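PDB 5C2V: hydrazine synthase subunit gamma from Candidatus Kuenenia stuttgartiensis, which reduces nitric oxide to hydroxylamine, the first half-reaction of hydrazine synthesis, and carries two c-type hemes. Local coordinates for residues A199-R213 with G249-R262. Sequence-based numbering, arbitrary orientation.
With CA (calcium ion), chain T; HEC (heme c), chain B; BET (trimethyl glycine), chain X.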
ATOM      1  N   ALA C 199     -16.250  35.573  62.519  1.00 34.12           N
ATOM      2  CA  ALA C 199     -17.106  36.191  61.507  1.00 54.04           C
ATOM      3  C   ALA C 199     -16.994  35.488  60.154  1.00 62.94           C
ATOM      4  O   ALA C 199     -15.906  35.386  59.587  1.00 51.63           O
ATOM      5  CB  ALA C 199     -16.764  37.666  61.361  1.00 38.09           C
ATOM      6  N   LEU C 200     -18.120  34.992  59.646  1.00 65.62           N
ATOM      7  CA  LEU C 200     -18.125  34.276  58.372  1.00 53.96           C
ATOM      8  C   LEU C 200     -18.549  35.125  57.170  1.00 50.56           C
ATOM      9  O   LEU C 200     -18.435  34.679  56.029  1.00 57.74           O
ATOM     10  CB  LEU C 200     -19.046  33.061  58.480  1.00 46.97           C
ATOM     11  CG  LEU C 200     -18.873  32.239  59.759  1.00 57.81           C
ATOM     12  CD1 LEU C 200     -19.915  31.136  59.842  1.00 48.96           C
ATOM     13  CD2 LEU C 200     -17.467  31.665  59.839  1.00 64.80           C
ATOM     14  N   PHE C 201     -19.014  36.344  57.433  1.00 61.62           N
ATOM     15  CA  PHE C 201     -19.510  37.258  56.396  1.00 58.89           C
ATOM     16  C   PHE C 201     -20.431  36.598  55.362  1.00 55.70           C
ATOM     17  O   PHE C 201     -20.386  36.934  54.178  1.00 57.68           O
ATOM     18  CB  PHE C 201     -18.337  37.933  55.684  1.00 61.24           C
ATOM     19  CG  PHE C 201     -17.637  38.964  56.523  1.00 61.68           C
ATOM     20  CD1 PHE C 201     -18.068  40.280  56.526  1.00 67.09           C
ATOM     21  CD2 PHE C 201     -16.553  38.616  57.311  1.00 70.10           C
ATOM     22  CE1 PHE C 201     -17.430  41.232  57.299  1.00 48.14           C
ATOM     23  CE2 PHE C 201     -15.910  39.564  58.085  1.00 55.33           C
ATOM     24  CZ  PHE C 201     -16.349  40.873  58.079  1.00 51.47           C
ATOM     25  N   SER C 202     -21.268  35.670  55.817  1.00 64.04           N
ATOM     26  CA  SER C 202     -22.255  35.032  54.951  1.00 63.99           C
ATOM     27  C   SER C 202     -23.463  34.572  55.763  1.00 53.01           C
ATOM     28  O   SER C 202     -23.321  34.151  56.911  1.00 55.22           O
ATOM     29  CB  SER C 202     -21.631  33.845  54.208  1.00 63.33           C
ATOM     30  OG  SER C 202     -22.602  33.149  53.447  1.00 50.13           O
ATOM     31  N   ASP C 203     -24.647  34.635  55.162  1.00 47.14           N
ATOM     32  CA  ASP C 203     -25.864  34.206  55.846  1.00 54.49           C
ATOM     33  C   ASP C 203     -26.119  32.718  55.641  1.00 55.79           C
ATOM     34  O   ASP C 203     -27.044  32.152  56.226  1.00 58.22           O
ATOM     35  CB  ASP C 203     -27.075  35.020  55.374  1.00 67.47           C
ATOM     36  CG  ASP C 203     -27.258  34.994  53.863  1.00 71.19           C
ATOM     37  OD1 ASP C 203     -26.660  34.130  53.188  1.00 64.73           O
ATOM     38  OD2 ASP C 203     -28.016  35.842  53.347  1.00 67.22           O
ATOM     39  N   ALA C 204     -25.290  32.099  54.802  1.00 54.52           N
ATOM     40  CA  ALA C 204     -25.417  30.686  54.449  1.00 56.90           C
ATOM     41  C   ALA C 204     -26.794  30.373  53.867  1.00 40.86           C
ATOM     42  O   ALA C 204     -27.340  29.293  54.089  1.00 40.17           O
ATOM     43  CB  ALA C 204     -25.137  29.802  55.661  1.00 39.25           C
ATOM     44  N   GLN C 205     -27.348  31.326  53.123  1.00 48.90           N
ATOM     45  CA  GLN C 205     -28.658  31.152  52.507  1.00 58.48           C
ATOM     46  C   GLN C 205     -28.575  31.235  50.986  1.00 58.21           C
ATOM     47  O   GLN C 205     -27.500  31.447  50.423  1.00 66.96           O
ATOM     48  CB  GLN C 205     -29.643  32.198  53.032  1.00 71.57           C
ATOM     49  CG  GLN C 205     -29.869  32.147  54.533  1.00 52.60           C
ATOM     50  CD  GLN C 205     -30.873  33.181  55.004  1.00 75.96           C
ATOM     51  OE1 GLN C 205     -31.658  33.706  54.213  1.00 70.73           O
ATOM     52  NE2 GLN C 205     -30.851  33.482  56.298  1.00 73.89           N
ATOM     53  N   THR C 206     -29.719  31.072  50.331  1.00 53.58           N
ATOM     54  CA  THR C 206     -29.790  31.120  48.876  1.00 47.80           C
ATOM     55  C   THR C 206     -30.500  32.390  48.414  1.00 58.35           C
ATOM     56  O   THR C 206     -31.663  32.614  48.747  1.00 74.39           O
ATOM     57  CB  THR C 206     -30.519  29.888  48.309  1.00 43.73           C
ATOM     58  OG1 THR C 206     -29.854  28.694  48.741  1.00 40.71           O
ATOM     59  CG2 THR C 206     -30.535  29.930  46.793  1.00 40.68           C
ATOM     60  N   HIS C 207     -29.797  33.217  47.646  1.00 66.38           N
ATOM     61  CA  HIS C 207     -30.334  34.506  47.217  1.00 66.75           C
ATOM     62  C   HIS C 207     -30.302  34.690  45.703  1.00 78.04           C
ATOM     63  O   HIS C 207     -29.517  34.049  45.004  1.00 68.02           O
ATOM     64  CB  HIS C 207     -29.558  35.649  47.877  1.00 57.71           C
ATOM     65  CG  HIS C 207     -29.756  35.742  49.357  1.00 82.77           C
ATOM     66  ND1 HIS C 207     -30.913  36.229  49.923  1.00 69.43           N
ATOM     67  CD2 HIS C 207     -28.941  35.414  50.387  1.00 73.18           C
ATOM     68  CE1 HIS C 207     -30.805  36.195  51.239  1.00 76.05           C
ATOM     69  NE2 HIS C 207     -29.617  35.705  51.547  1.00 59.02           N
ATOM     70  N   ASP C 208     -31.160  35.577  45.204  1.00 72.71           N
ATOM     71  CA  ASP C 208     -31.092  35.992  43.810  1.00 54.90           C
ATOM     72  C   ASP C 208     -30.444  37.372  43.756  1.00 66.54           C
ATOM     73  O   ASP C 208     -31.070  38.380  44.084  1.00 78.26           O
ATOM     74  CB  ASP C 208     -32.494  36.016  43.187  1.00 61.51           C
ATOM     75  CG  ASP C 208     -32.474  36.249  41.682  1.00 61.54           C
ATOM     76  OD1 ASP C 208     -31.525  36.876  41.167  1.00 57.58           O
ATOM     77  OD2 ASP C 208     -33.426  35.802  41.009  1.00 65.36           O
ATOM     78  N   VAL C 209     -29.185  37.403  43.335  1.00 57.49           N
ATOM     79  CA  VAL C 209     -28.432  38.646  43.212  1.00 44.89           C
ATOM     80  C   VAL C 209     -28.370  39.152  41.774  1.00 50.65           C
ATOM     81  O   VAL C 209     -27.684  40.133  41.487  1.00 46.52           O
ATOM     82  CB  VAL C 209     -27.008  38.487  43.761  1.00 56.15           C
ATOM     83  CG1 VAL C 209     -27.022  38.582  45.275  1.00 58.81           C
ATOM     84  CG2 VAL C 209     -26.417  37.166  43.314  1.00 60.45           C
ATOM     85  N   GLY C 210     -29.052  38.459  40.869  1.00 53.35           N
ATOM     86  CA  GLY C 210     -29.080  38.853  39.472  1.00 62.42           C
ATOM     87  C   GLY C 210     -27.851  38.390  38.714  1.00 68.15           C
ATOM     88  O   GLY C 210     -27.512  38.935  37.663  1.00 52.74           O
ATOM     89  N   THR C 211     -27.177  37.382  39.257  1.00 50.54           N
ATOM     90  CA  THR C 211     -25.988  36.822  38.629  1.00 50.45           C
ATOM     91  C   THR C 211     -26.306  35.586  37.793  1.00 54.31           C
ATOM     92  O   THR C 211     -25.411  34.984  37.202  1.00 57.93           O
ATOM     93  CB  THR C 211     -24.923  36.453  39.675  1.00 55.19           C
ATOM     94  OG1 THR C 211     -25.490  35.562  40.643  1.00 51.75           O
ATOM     95  CG2 THR C 211     -24.407  37.700  40.373  1.00 42.44           C
ATOM     96  N   GLY C 212     -27.580  35.209  37.747  1.00 53.38           N
ATOM     97  CA  GLY C 212     -27.997  34.058  36.968  1.00 50.44           C
ATOM     98  C   GLY C 212     -27.783  34.279  35.484  1.00 57.95           C
ATOM     99  O   GLY C 212     -28.280  35.250  34.916  1.00 58.83           O
ATOM    100  N   ARG C 213     -27.040  33.376  34.852  1.00 61.09           N
ATOM    101  CA  ARG C 213     -26.738  33.500  33.431  1.00 53.47           C
ATOM    102  C   ARG C 213     -27.830  32.839  32.596  1.00 48.40           C
ATOM    103  O   ARG C 213     -28.081  31.641  32.727  1.00 48.29           O
ATOM    104  CB  ARG C 213     -25.377  32.877  33.109  1.00 47.53           C
ATOM    105  CG  ARG C 213     -24.257  33.289  34.054  1.00 41.96           C
ATOM    106  CD  ARG C 213     -24.166  34.798  34.199  1.00 39.90           C
ATOM    107  NE  ARG C 213     -23.123  35.191  35.142  1.00 51.99           N
ATOM    108  CZ  ARG C 213     -23.001  36.411  35.656  1.00 54.30           C
ATOM    109  NH1 ARG C 213     -23.862  37.362  35.321  1.00 59.35           N
ATOM    110  NH2 ARG C 213     -22.019  36.680  36.506  1.00 53.50           N
ATOM    111  N   GLY C 249     -22.945  32.354  29.292  1.00 38.62           N
ATOM    112  CA  GLY C 249     -23.284  31.121  29.982  1.00 42.09           C
ATOM    113  C   GLY C 249     -24.774  30.831  30.034  1.00 43.92           C
ATOM    114  O   GLY C 249     -25.600  31.717  29.810  1.00 43.43           O
ATOM    115  N   LEU C 250     -25.116  29.580  30.325  1.00 43.53           N
ATOM    116  CA  LEU C 250     -26.503  29.192  30.541  1.00 36.48           C
ATOM    117  C   LEU C 250     -26.635  28.461  31.869  1.00 55.67           C
ATOM    118  O   LEU C 250     -26.171  27.335  32.008  1.00 51.23           O
ATOM    119  CB  LEU C 250     -27.004  28.302  29.402  1.00 42.88           C
ATOM    120  CG  LEU C 250     -27.056  28.924  28.008  1.00 53.04           C
ATOM    121  CD1 LEU C 250     -27.377  27.874  26.955  1.00 39.98           C
ATOM    122  CD2 LEU C 250     -28.087  30.030  27.993  1.00 39.73           C
ATOM    123  N   ASP C 251     -27.296  29.093  32.835  1.00 55.86           N
ATOM    124  CA  ASP C 251     -27.450  28.508  34.162  1.00 43.82           C
ATOM    125  C   ASP C 251     -28.775  27.769  34.297  1.00 46.12           C
ATOM    126  O   ASP C 251     -29.788  28.178  33.730  1.00 45.12           O
ATOM    127  CB  ASP C 251     -27.341  29.584  35.243  1.00 51.20           C
ATOM    128  CG  ASP C 251     -25.917  30.067  35.449  1.00 59.66           C
ATOM    129  OD1 ASP C 251     -24.976  29.340  35.069  1.00 55.38           O
ATOM    130  OD2 ASP C 251     -25.742  31.176  36.002  1.00 48.33           O
ATOM    131  N   LEU C 252     -28.761  26.672  35.045  1.00 42.61           N
ATOM    132  CA  LEU C 252     -29.982  25.916  35.295  1.00 66.46           C
ATOM    133  C   LEU C 252     -30.777  26.512  36.456  1.00 64.85           C
ATOM    134  O   LEU C 252     -31.947  26.183  36.647  1.00 51.47           O
ATOM    135  CB  LEU C 252     -29.658  24.446  35.573  1.00 54.04           C
ATOM    136  CG  LEU C 252     -29.799  23.491  34.382  1.00 49.00           C
ATOM    137  CD1 LEU C 252     -28.925  23.925  33.214  1.00 44.38           C
ATOM    138  CD2 LEU C 252     -29.489  22.059  34.795  1.00 53.35           C
ATOM    139  N   VAL C 253     -30.138  27.389  37.229  1.00 62.30           N
ATOM    140  CA  VAL C 253     -30.801  28.060  38.347  1.00 41.76           C
ATOM    141  C   VAL C 253     -30.450  29.546  38.390  1.00 63.95           C
ATOM    142  O   VAL C 253     -29.388  29.957  37.919  1.00 61.66           O
ATOM    143  CB  VAL C 253     -30.427  27.423  39.704  1.00 54.22           C
ATOM    144  CG1 VAL C 253     -30.866  25.966  39.760  1.00 26.99           C
ATOM    145  CG2 VAL C 253     -28.934  27.548  39.958  1.00 39.68           C
ATOM    146  N   LYS C 254     -31.355  30.352  38.936  1.00 61.84           N
ATOM    147  CA  LYS C 254     -31.122  31.788  39.067  1.00 51.86           C
ATOM    148  C   LYS C 254     -30.548  32.201  40.422  1.00 53.34           C
ATOM    149  O   LYS C 254     -30.111  33.339  40.591  1.00 48.95           O
ATOM    150  CB  LYS C 254     -32.423  32.554  38.824  1.00 49.30           C
ATOM    151  CG  LYS C 254     -33.174  32.126  37.580  1.00 48.18           C
ATOM    152  CD  LYS C 254     -34.459  32.918  37.423  1.00 64.00           C
ATOM    153  CE  LYS C 254     -35.211  32.501  36.173  1.00 69.20           C
ATOM    154  NZ  LYS C 254     -36.434  33.322  35.966  1.00 64.51           N
ATOM    155  N   GLU C 255     -30.537  31.281  41.383  1.00 58.65           N
ATOM    156  CA  GLU C 255     -30.166  31.632  42.754  1.00 57.11           C
ATOM    157  C   GLU C 255     -29.006  30.786  43.270  1.00 48.75           C
ATOM    158  O   GLU C 255     -28.847  29.632  42.875  1.00 40.50           O
ATOM    159  CB  GLU C 255     -31.375  31.489  43.681  1.00 52.09           C
ATOM    160  CG  GLU C 255     -32.553  32.371  43.301  1.00 61.84           C
ATOM    161  CD  GLU C 255     -33.695  32.278  44.292  1.00 65.87           C
ATOM    162  OE1 GLU C 255     -33.624  31.426  45.204  1.00 67.12           O
ATOM    163  OE2 GLU C 255     -34.663  33.055  44.162  1.00 65.86           O
ATOM    164  N   PHE C 256     -28.201  31.363  44.159  1.00 49.53           N
ATOM    165  CA  PHE C 256     -26.974  30.708  44.602  1.00 49.48           C
ATOM    166  C   PHE C 256     -26.695  30.868  46.096  1.00 52.55           C
ATOM    167  O   PHE C 256     -27.099  31.849  46.718  1.00 56.43           O
ATOM    168  CB  PHE C 256     -25.782  31.242  43.803  1.00 57.91           C
ATOM    169  CG  PHE C 256     -26.009  31.257  42.320  1.00 55.35           C
ATOM    170  CD1 PHE C 256     -25.822  30.112  41.565  1.00 50.00           C
ATOM    171  CD2 PHE C 256     -26.418  32.417  41.681  1.00 51.04           C
ATOM    172  CE1 PHE C 256     -26.037  30.122  40.199  1.00 44.47           C
ATOM    173  CE2 PHE C 256     -26.633  32.434  40.317  1.00 57.27           C
ATOM    174  CZ  PHE C 256     -26.442  31.285  39.576  1.00 48.91           C
ATOM    175  N   ASP C 257     -25.993  29.887  46.655  1.00 51.21           N
ATOM    176  CA  ASP C 257     -25.548  29.931  48.043  1.00 43.03           C
ATOM    177  C   ASP C 257     -24.438  30.966  48.218  1.00 64.27           C
ATOM    178  O   ASP C 257     -23.442  30.946  47.496  1.00 59.92           O
ATOM    179  CB  ASP C 257     -25.073  28.542  48.484  1.00 44.87           C
ATOM    180  CG  ASP C 257     -24.288  28.571  49.780  1.00 60.41           C
ATOM    181  OD1 ASP C 257     -24.900  28.800  50.845  1.00 61.00           O
ATOM    182  OD2 ASP C 257     -23.058  28.345  49.735  1.00 70.58           O
ATOM    183  N   THR C 258     -24.618  31.871  49.177  1.00 53.29           N
ATOM    184  CA  THR C 258     -23.669  32.961  49.388  1.00 59.91           C
ATOM    185  C   THR C 258     -22.363  32.473  50.006  1.00 48.36           C
ATOM    186  O   THR C 258     -22.368  31.813  51.044  1.00 57.26           O
ATOM    187  CB  THR C 258     -24.258  34.059  50.293  1.00 60.28           C
ATOM    188  OG1 THR C 258     -24.108  33.682  51.668  1.00 64.87           O
ATOM    189  CG2 THR C 258     -25.725  34.281  49.981  1.00 57.15           C
ATOM    190  N   PRO C 259     -21.236  32.796  49.356  1.00 49.51           N
ATOM    191  CA  PRO C 259     -19.890  32.466  49.833  1.00 56.68           C
ATOM    192  C   PRO C 259     -19.416  33.401  50.938  1.00 52.90           C
ATOM    193  O   PRO C 259     -19.933  34.510  51.070  1.00 53.98           O
ATOM    194  CB  PRO C 259     -19.015  32.633  48.579  1.00 53.63           C
ATOM    195  CG  PRO C 259     -19.969  32.862  47.434  1.00 48.17           C
ATOM    196  CD  PRO C 259     -21.196  33.447  48.039  1.00 51.03           C
ATOM    197  N   THR C 260     -18.438  32.954  51.718  1.00 54.26           N
ATOM    198  CA  THR C 260     -17.799  33.810  52.710  1.00 54.37           C
ATOM    199  C   THR C 260     -17.027  34.931  52.024  1.00 56.34           C
ATOM    200  O   THR C 260     -16.588  34.786  50.884  1.00 63.59           O
ATOM    201  CB  THR C 260     -16.835  33.015  53.612  1.00 59.69           C
ATOM    202  OG1 THR C 260     -16.232  33.898  54.566  1.00 63.07           O
ATOM    203  CG2 THR C 260     -15.742  32.357  52.780  1.00 46.27           C
ATOM    204  N   LEU C 261     -16.876  36.056  52.715  1.00 51.83           N
ATOM    205  CA  LEU C 261     -16.047  37.142  52.206  1.00 51.55           C
ATOM    206  C   LEU C 261     -14.648  37.081  52.811  1.00 55.02           C
ATOM    207  O   LEU C 261     -13.787  37.901  52.493  1.00 61.10           O
ATOM    208  CB  LEU C 261     -16.694  38.499  52.487  1.00 52.71           C
ATOM    209  CG  LEU C 261     -18.041  38.739  51.801  1.00 63.87           C
ATOM    210  CD1 LEU C 261     -18.431  40.208  51.877  1.00 54.62           C
ATOM    211  CD2 LEU C 261     -18.007  38.260  50.357  1.00 68.65           C
ATOM    212  N   ARG C 262     -14.428  36.103  53.685  1.00 44.34           N
ATOM    213  CA  ARG C 262     -13.110  35.882  54.269  1.00 48.89           C
ATOM    214  C   ARG C 262     -12.149  35.364  53.205  1.00 66.86           C
ATOM    215  O   ARG C 262     -12.513  34.504  52.401  1.00 69.00           O
ATOM    216  CB  ARG C 262     -13.192  34.899  55.439  1.00 55.60           C
ATOM    217  CG  ARG C 262     -14.047  35.376  56.603  1.00 59.11           C
ATOM    218  CD  ARG C 262     -13.345  36.455  57.415  1.00 47.33           C
ATOM    219  NE  ARG C 262     -12.108  35.967  58.020  1.00 43.86           N
ATOM    220  CZ  ARG C 262     -12.051  35.283  59.158  1.00 42.44           C
ATOM    221  NH1 ARG C 262     -13.163  34.998  59.821  1.00 57.42           N
ATOM    222  NH2 ARG C 262     -10.880  34.878  59.632  1.00 43.08           N
TER
HETATM  223 CA    CA T 402     -22.025  27.405  51.666  1.00 59.55          CA
HETATM  224 FE   HEC B 405     -22.549  39.508  48.090  1.00 58.21          FE
HETATM  225  CHA HEC B 405     -21.065  36.972  46.309  1.00 57.52           C
HETATM  226  CHB HEC B 405     -19.559  41.164  48.236  1.00 75.30           C
HETATM  227  CHC HEC B 405     -24.168  42.341  49.204  1.00 62.68           C
HETATM  228  CHD HEC B 405     -25.469  37.755  48.299  1.00 67.47           C
HETATM  229  NA  HEC B 405     -20.663  39.148  47.379  1.00 62.85           N
HETATM  230  C1A HEC B 405     -20.252  38.009  46.711  1.00 62.98           C
HETATM  231  C2A HEC B 405     -18.819  38.108  46.509  1.00 69.06           C
HETATM  232  C3A HEC B 405     -18.403  39.261  47.039  1.00 67.27           C
HETATM  233  C4A HEC B 405     -19.553  39.943  47.597  1.00 59.51           C
HETATM  234  CMA HEC B 405     -16.947  39.778  47.056  1.00 49.46           C
HETATM  235  CAA HEC B 405     -17.928  37.058  45.808  1.00 55.20           C
HETATM  236  CBA HEC B 405     -17.849  35.800  46.668  1.00 64.04           C
HETATM  237  CGA HEC B 405     -17.182  34.693  45.893  1.00 51.92           C
HETATM  238  O1A HEC B 405     -16.780  33.680  46.519  1.00 54.38           O
HETATM  239  O2A HEC B 405     -17.047  34.828  44.649  1.00 55.21           O
HETATM  240  NB  HEC B 405     -21.961  41.388  48.697  1.00 61.45           N
HETATM  241  C1B HEC B 405     -20.688  41.901  48.525  1.00 62.84           C
HETATM  242  C2B HEC B 405     -20.757  43.338  48.693  1.00 53.68           C
HETATM  243  C3B HEC B 405     -22.029  43.662  48.967  1.00 67.28           C
HETATM  244  C4B HEC B 405     -22.813  42.441  48.970  1.00 53.54           C
HETATM  245  CMB HEC B 405     -19.552  44.299  48.588  1.00 59.26           C
HETATM  246  CAB HEC B 405     -22.596  45.078  49.224  1.00 65.28           C
HETATM  247  CBB HEC B 405     -22.596  45.903  47.918  1.00 55.64           C
HETATM  248  NC  HEC B 405     -24.464  39.966  48.650  1.00 69.64           N
HETATM  249  C1C HEC B 405     -24.928  41.196  49.076  1.00 68.61           C
HETATM  250  C2C HEC B 405     -26.364  41.093  49.249  1.00 68.70           C
HETATM  251  C3C HEC B 405     -26.701  39.805  49.114  1.00 70.85           C
HETATM  252  C4C HEC B 405     -25.527  39.085  48.657  1.00 62.50           C
HETATM  253  CMC HEC B 405     -27.250  42.198  49.866  1.00 68.70           C
HETATM  254  CAC HEC B 405     -28.114  39.196  49.276  1.00 70.71           C
HETATM  255  CBC HEC B 405     -29.061  39.714  48.170  1.00 67.89           C
HETATM  256  ND  HEC B 405     -23.155  37.608  47.462  1.00 51.71           N
HETATM  257  C1D HEC B 405     -24.478  37.177  47.535  1.00 63.91           C
HETATM  258  C2D HEC B 405     -24.642  36.026  46.674  1.00 66.86           C
HETATM  259  C3D HEC B 405     -23.258  35.782  46.055  1.00 70.12           C
HETATM  260  C4D HEC B 405     -22.405  36.814  46.600  1.00 59.79           C
HETATM  261  CMD HEC B 405     -25.935  35.214  46.437  1.00 51.57           C
HETATM  262  CAD HEC B 405     -22.852  34.682  45.050  1.00 60.49           C
HETATM  263  CBD HEC B 405     -23.565  34.924  43.724  1.00 55.74           C
HETATM  264  CGD HEC B 405     -22.956  34.060  42.654  1.00 61.49           C
HETATM  265  O1D HEC B 405     -23.386  34.172  41.476  1.00 42.14           O
HETATM  266  O2D HEC B 405     -22.041  33.261  42.979  1.00 50.98           O
HETATM  267  N   BET X 406     -34.704  39.425  47.333  1.00 80.39           N
HETATM  268  CA  BET X 406     -33.501  38.664  46.781  1.00 81.02           C
HETATM  269  C   BET X 406     -33.375  37.213  47.503  1.00 78.03           C
HETATM  270  O   BET X 406     -32.914  37.244  48.668  1.00 66.05           O
HETATM  271  OXT BET X 406     -33.749  36.254  46.780  1.00 76.30           O
HETATM  272  C1  BET X 406     -35.875  38.486  47.575  1.00 65.03           C
HETATM  273  C2  BET X 406     -35.157  40.493  46.338  1.00 74.57           C
HETATM  274  C3  BET X 406     -34.371  40.059  48.675  1.00 72.10           C
HETATM  275  O   HOH W   1     -27.551  28.281  50.737  1.00 47.74           O
HETATM  276  O   HOH W   2     -23.886  28.144  52.958  1.00 67.71           O
HETATM  277  O   HOH W   3     -20.926  29.496  52.019  1.00 54.25           O
HETATM  278  O   HOH W   4     -20.155  26.672  50.363  1.00 81.84           O
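With CG of H207 set beside its own backbone N (chi1 -68°), the imidazole lies with CD2 beside CG2 of T258, 3.4 Å away and near the ring plane; T258 turns this methyl to the ring because its OG1 sits between N and the carbonyl carbon (chi1 83°). CAC of heme c lies over one face of that ring, toward its rim. Both ring nitrogens are bonded, NE2 to OD2 of D203, modelled as very short, and ND1, almost straight, to O of a trimethyl glycine at 2.6 Å, which together would hold the ring's rotation. The backbones pair antiparallel here, H207 N to F256 O (3.2 Å) and F256 N to H207 O (3.1 Å), while T258 N reaches Q205 O. On the face of T206 and D257, CG2 of T206 meets CB of E255 at 3.6 Å, and OG1 of T206, also hydrogen-bonded with the backbone N of F108, shares a water with OD1 of D257. OD2 of D257 binds calcium at 2.4 Å, in a site completed by the carbonyls of L100 and P102 and by waters. At one end R213 N donates to OD2 of D251 (2.8 Å), from 47° above the carboxylate plane; H272 also bonds that oxygen, and D251 N returns a bond to R213 O. At the other, NH1 of R262 meets A199 O in the guanidinium plane (2.8 Å). T211 OG1 donates to propionate oxygen O1D, and L261 packs against the porphyrin. The arrangement is a two-stranded antiparallel ribbon lining the heme 2 pocket of a c-type cytochrome lobe, the heme that probably transfers electrons, with calcium bound on its other face.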